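Local structure of tryptophane-5-halogenase (Microbispora sp. ATCC PTA-5024, 5UAO) at residues A73-M78 with E355-L360. The protein is a flavin-dependent halogenase that installs chlorine at the 5-position of a tryptophan in a lanthipeptide during biosynthesis of the antibiotic NAI-107. Numbering follows the deposited sequence.
Sequences ATVSYM and ESSGLL. With FAD (flavin-adenine dinucleotide), chain E.
Glu355 touches Val75 through its backbone: its carbonyl O lies 3.9 Å from Val75 CG1, while its side chain leaves the contact, with OE2 hydrogen-bonded to His404 NE2. Ser356 follows in an uncommon left-handed conformation (phi 31°, psi 64°) and turns CB onto the carbonyl of Ala73, with Ser356 CB 3.2 Å from Ala73 O; the Ser356 carbonyl meets Val75 CG1 in its turn. That same Ala73 O accepts a hydrogen bond from FAD N3 (N3 to Ala73 O 2.7 Å), and Ala73 N donates to FAD O4, so one residue reads two neighbouring positions of the pyrimidine edge. Beyond Gly358, where a side chain would run into FAD N1, the Leu359 amide, in the first turn of helix 358-372, donates to FAD O2 (N to O2 2.7 Å). The Leu359 side chain lies between the flavin O2 and residues 74-78, with CB and CD1 both next to O2; CD2 presses on Thr74 CG2 at a tight 3.5 Å, and CB meets the methyl of Met78, whose chain, bent at chi2 (63°), brings SD to 3.6 Å from Leu359 O. Replacing Leu359 with alanine would probably open a gap beside FAD O2 and take away the close methyl contact with Thr74 CG2. Leu360 packs at about a right angle to Val75, CB against CG2, and places CD1 3.9 Å from Tyr77 CD2, while the tyrosine OH is hydrogen-bonded to Gln367 OE1. Recognition of the flavin N3, O2 and O4 by these two segments therefore rests on backbone groups, not on polar side chains, while the side chains behind them pack mainly through apolar atoms.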
loop_
_atom_site.group_PDB
_atom_site.type_symbol
_atom_site.label_atom_id
_atom_site.label_comp_id
_atom_site.label_asym_id
_atom_site.label_seq_id
_atom_site.Cartn_x
_atom_site.Cartn_y
_atom_site.Cartn_z
ATOM N N ALA A 73 -9.270 -20.539 -15.670
ATOM C CA ALA A 73 -8.598 -20.742 -14.396
ATOM C C ALA A 73 -8.717 -19.465 -13.561
ATOM O O ALA A 73 -8.709 -18.382 -14.114
ATOM C CB ALA A 73 -7.114 -21.103 -14.569
ATOM N N THR A 74 -8.733 -19.592 -12.247
ATOM C CA THR A 74 -8.848 -18.417 -11.396
ATOM C C THR A 74 -7.863 -18.463 -10.244
ATOM O O THR A 74 -6.961 -19.319 -10.165
ATOM C CB THR A 74 -10.316 -18.231 -10.858
ATOM O OG1 THR A 74 -10.673 -19.322 -9.997
ATOM C CG2 THR A 74 -11.285 -18.301 -11.971
ATOM N N VAL A 75 -8.021 -17.515 -9.335
ATOM C CA VAL A 75 -7.197 -17.450 -8.114
ATOM C C VAL A 75 -8.120 -17.615 -6.890
ATOM O O VAL A 75 -9.356 -17.481 -6.998
ATOM C CB VAL A 75 -6.402 -16.118 -8.013
ATOM C CG1 VAL A 75 -5.421 -15.938 -9.134
ATOM C CG2 VAL A 75 -7.323 -14.913 -7.883
ATOM N N SER A 76 -7.504 -17.781 -5.723
ATOM C CA SER A 76 -8.212 -18.133 -4.523
ATOM C C SER A 76 -9.291 -17.113 -4.152
ATOM O O SER A 76 -10.439 -17.483 -3.763
ATOM C CB SER A 76 -7.217 -18.428 -3.393
ATOM O OG SER A 76 -6.616 -17.209 -3.094
ATOM N N TYR A 77 -9.035 -15.842 -4.381
ATOM C CA TYR A 77 -10.025 -14.784 -4.086
ATOM C C TYR A 77 -11.367 -14.961 -4.764
ATOM O O TYR A 77 -12.459 -14.598 -4.254
ATOM C CB TYR A 77 -9.427 -13.444 -4.507
ATOM C CG TYR A 77 -10.260 -12.271 -4.139
ATOM C CD1 TYR A 77 -10.265 -11.826 -2.818
ATOM C CD2 TYR A 77 -11.045 -11.593 -5.077
ATOM C CE1 TYR A 77 -11.009 -10.728 -2.416
ATOM C CE2 TYR A 77 -11.828 -10.500 -4.678
ATOM C CZ TYR A 77 -11.808 -10.086 -3.334
ATOM O OH TYR A 77 -12.521 -9.026 -2.837
ATOM N N MET A 78 -11.295 -15.504 -5.979
ATOM C CA MET A 78 -12.482 -15.649 -6.796
ATOM C C MET A 78 -13.482 -16.568 -6.135
ATOM O O MET A 78 -14.718 -16.449 -6.367
ATOM C CB MET A 78 -12.139 -16.170 -8.183
ATOM C CG MET A 78 -13.150 -15.802 -9.216
ATOM S SD MET A 78 -13.308 -14.023 -9.466
ATOM C CE MET A 78 -14.741 -13.939 -10.521
ATOM N N GLU A 355 -0.878 -16.027 -15.246
ATOM C CA GLU A 355 -1.165 -16.074 -13.767
ATOM C C GLU A 355 -2.658 -16.035 -13.412
ATOM O O GLU A 355 -3.034 -15.724 -12.263
ATOM C CB GLU A 355 -0.412 -14.930 -13.088
ATOM C CG GLU A 355 1.086 -15.172 -13.029
ATOM C CD GLU A 355 1.497 -16.148 -11.941
ATOM O OE1 GLU A 355 0.601 -16.586 -11.164
ATOM O OE2 GLU A 355 2.685 -16.555 -11.920
ATOM N N SER A 356 -3.494 -16.303 -14.425
ATOM C CA SER A 356 -4.971 -16.078 -14.412
ATOM C C SER A 356 -5.493 -14.937 -13.581
ATOM O O SER A 356 -6.181 -15.094 -12.587
ATOM C CB SER A 356 -5.735 -17.336 -14.042
ATOM O OG SER A 356 -5.056 -18.030 -13.095
ATOM N N SER A 357 -5.092 -13.767 -13.976
ATOM C CA SER A 357 -5.543 -12.569 -13.348
ATOM C C SER A 357 -6.826 -12.009 -13.981
ATOM O O SER A 357 -7.356 -11.065 -13.469
ATOM C CB SER A 357 -4.452 -11.521 -13.530
ATOM O OG SER A 357 -3.997 -11.562 -14.850
ATOM N N GLY A 358 -7.307 -12.534 -15.112
ATOM C CA GLY A 358 -8.456 -11.928 -15.820
ATOM C C GLY A 358 -9.706 -11.760 -14.964
ATOM O O GLY A 358 -10.208 -10.633 -14.801
ATOM N N LEU A 359 -10.184 -12.874 -14.415
ATOM C CA LEU A 359 -11.373 -12.923 -13.558
ATOM C C LEU A 359 -11.167 -12.141 -12.241
ATOM O O LEU A 359 -12.077 -11.465 -11.733
ATOM C CB LEU A 359 -11.803 -14.348 -13.272
ATOM C CG LEU A 359 -12.945 -14.892 -14.186
ATOM C CD1 LEU A 359 -12.817 -14.449 -15.571
ATOM C CD2 LEU A 359 -13.093 -16.396 -14.216
ATOM N N LEU A 360 -9.972 -12.227 -11.707
ATOM C CA LEU A 360 -9.629 -11.438 -10.545
ATOM C C LEU A 360 -9.826 -9.988 -10.802
ATOM O O LEU A 360 -10.348 -9.264 -9.970
ATOM C CB LEU A 360 -8.150 -11.682 -10.177
ATOM C CG LEU A 360 -7.530 -10.789 -9.087
ATOM C CD1 LEU A 360 -8.236 -10.916 -7.739
ATOM C CD2 LEU A 360 -6.081 -11.117 -8.871
HETATM P PA FAD E . -16.109 -11.099 -24.184
HETATM O O1A FAD E . -16.156 -12.517 -23.616
HETATM O O2A FAD E . -15.306 -10.741 -25.450
HETATM O O5B FAD E . -17.603 -10.516 -24.303
HETATM C C5B FAD E . -17.980 -9.372 -25.042
HETATM C C4B FAD E . -19.497 -9.322 -25.054
HETATM O O4B FAD E . -19.729 -8.024 -25.609
HETATM C C3B FAD E . -20.248 -10.336 -25.940
HETATM O O3B FAD E . -21.506 -10.870 -25.285
HETATM C C2B FAD E . -20.608 -9.524 -27.188
HETATM O O2B FAD E . -21.809 -9.986 -27.929
HETATM C C1B FAD E . -20.786 -8.137 -26.568
HETATM N N9A FAD E . -20.705 -7.070 -27.594
HETATM C C8A FAD E . -19.585 -6.658 -28.259
HETATM N N7A FAD E . -19.912 -5.641 -29.104
HETATM C C5A FAD E . -21.247 -5.437 -28.982
HETATM C C6A FAD E . -22.211 -4.563 -29.640
HETATM N N6A FAD E . -21.785 -3.677 -30.589
HETATM N N1A FAD E . -23.472 -4.635 -29.238
HETATM C C2A FAD E . -23.898 -5.483 -28.281
HETATM N N3A FAD E . -23.065 -6.324 -27.666
HETATM C C4A FAD E . -21.757 -6.335 -27.985
HETATM N N1 FAD E . -9.098 -15.022 -17.477
HETATM C C2 FAD E . -8.981 -15.798 -16.346
HETATM O O2 FAD E . -9.440 -15.387 -15.231
HETATM N N3 FAD E . -8.392 -17.023 -16.386
HETATM C C4 FAD E . -7.888 -17.564 -17.514
HETATM O O4 FAD E . -7.341 -18.709 -17.440
HETATM C C4X FAD E . -7.996 -16.760 -18.777
HETATM N N5 FAD E . -7.470 -17.165 -19.967
HETATM C C5X FAD E . -7.573 -16.424 -21.096
HETATM C C6 FAD E . -7.014 -16.900 -22.276
HETATM C C7 FAD E . -7.066 -16.159 -23.443
HETATM C C7M FAD E . -6.498 -16.651 -24.742
HETATM C C8 FAD E . -7.770 -14.879 -23.457
HETATM C C8M FAD E . -7.831 -14.087 -24.746
HETATM C C9 FAD E . -8.319 -14.398 -22.281
HETATM C C9A FAD E . -8.246 -15.092 -21.071
HETATM N N10 FAD E . -8.797 -14.585 -19.842
HETATM C C10 FAD E . -8.653 -15.420 -18.689
HETATM C "C1'" FAD E . -9.585 -13.326 -19.674
HETATM C "C2'" FAD E . -11.095 -13.861 -19.590
HETATM O "O2'" FAD E . -11.182 -14.664 -20.761
HETATM C "C3'" FAD E . -12.482 -13.179 -19.869
HETATM O "O3'" FAD E . -13.697 -13.979 -20.122
HETATM C "C4'" FAD E . -12.479 -12.691 -21.288
HETATM O "O4'" FAD E . -11.163 -12.860 -21.897
HETATM C "C5'" FAD E . -13.119 -11.304 -21.237
HETATM O "O5'" FAD E . -14.490 -11.408 -20.984
HETATM P P FAD E . -15.352 -10.137 -21.549
HETATM O O1P FAD E . -14.675 -8.880 -21.208
HETATM O O2P FAD E . -16.719 -10.407 -20.932
HETATM O O3P FAD E . -15.376 -10.091 -23.123
#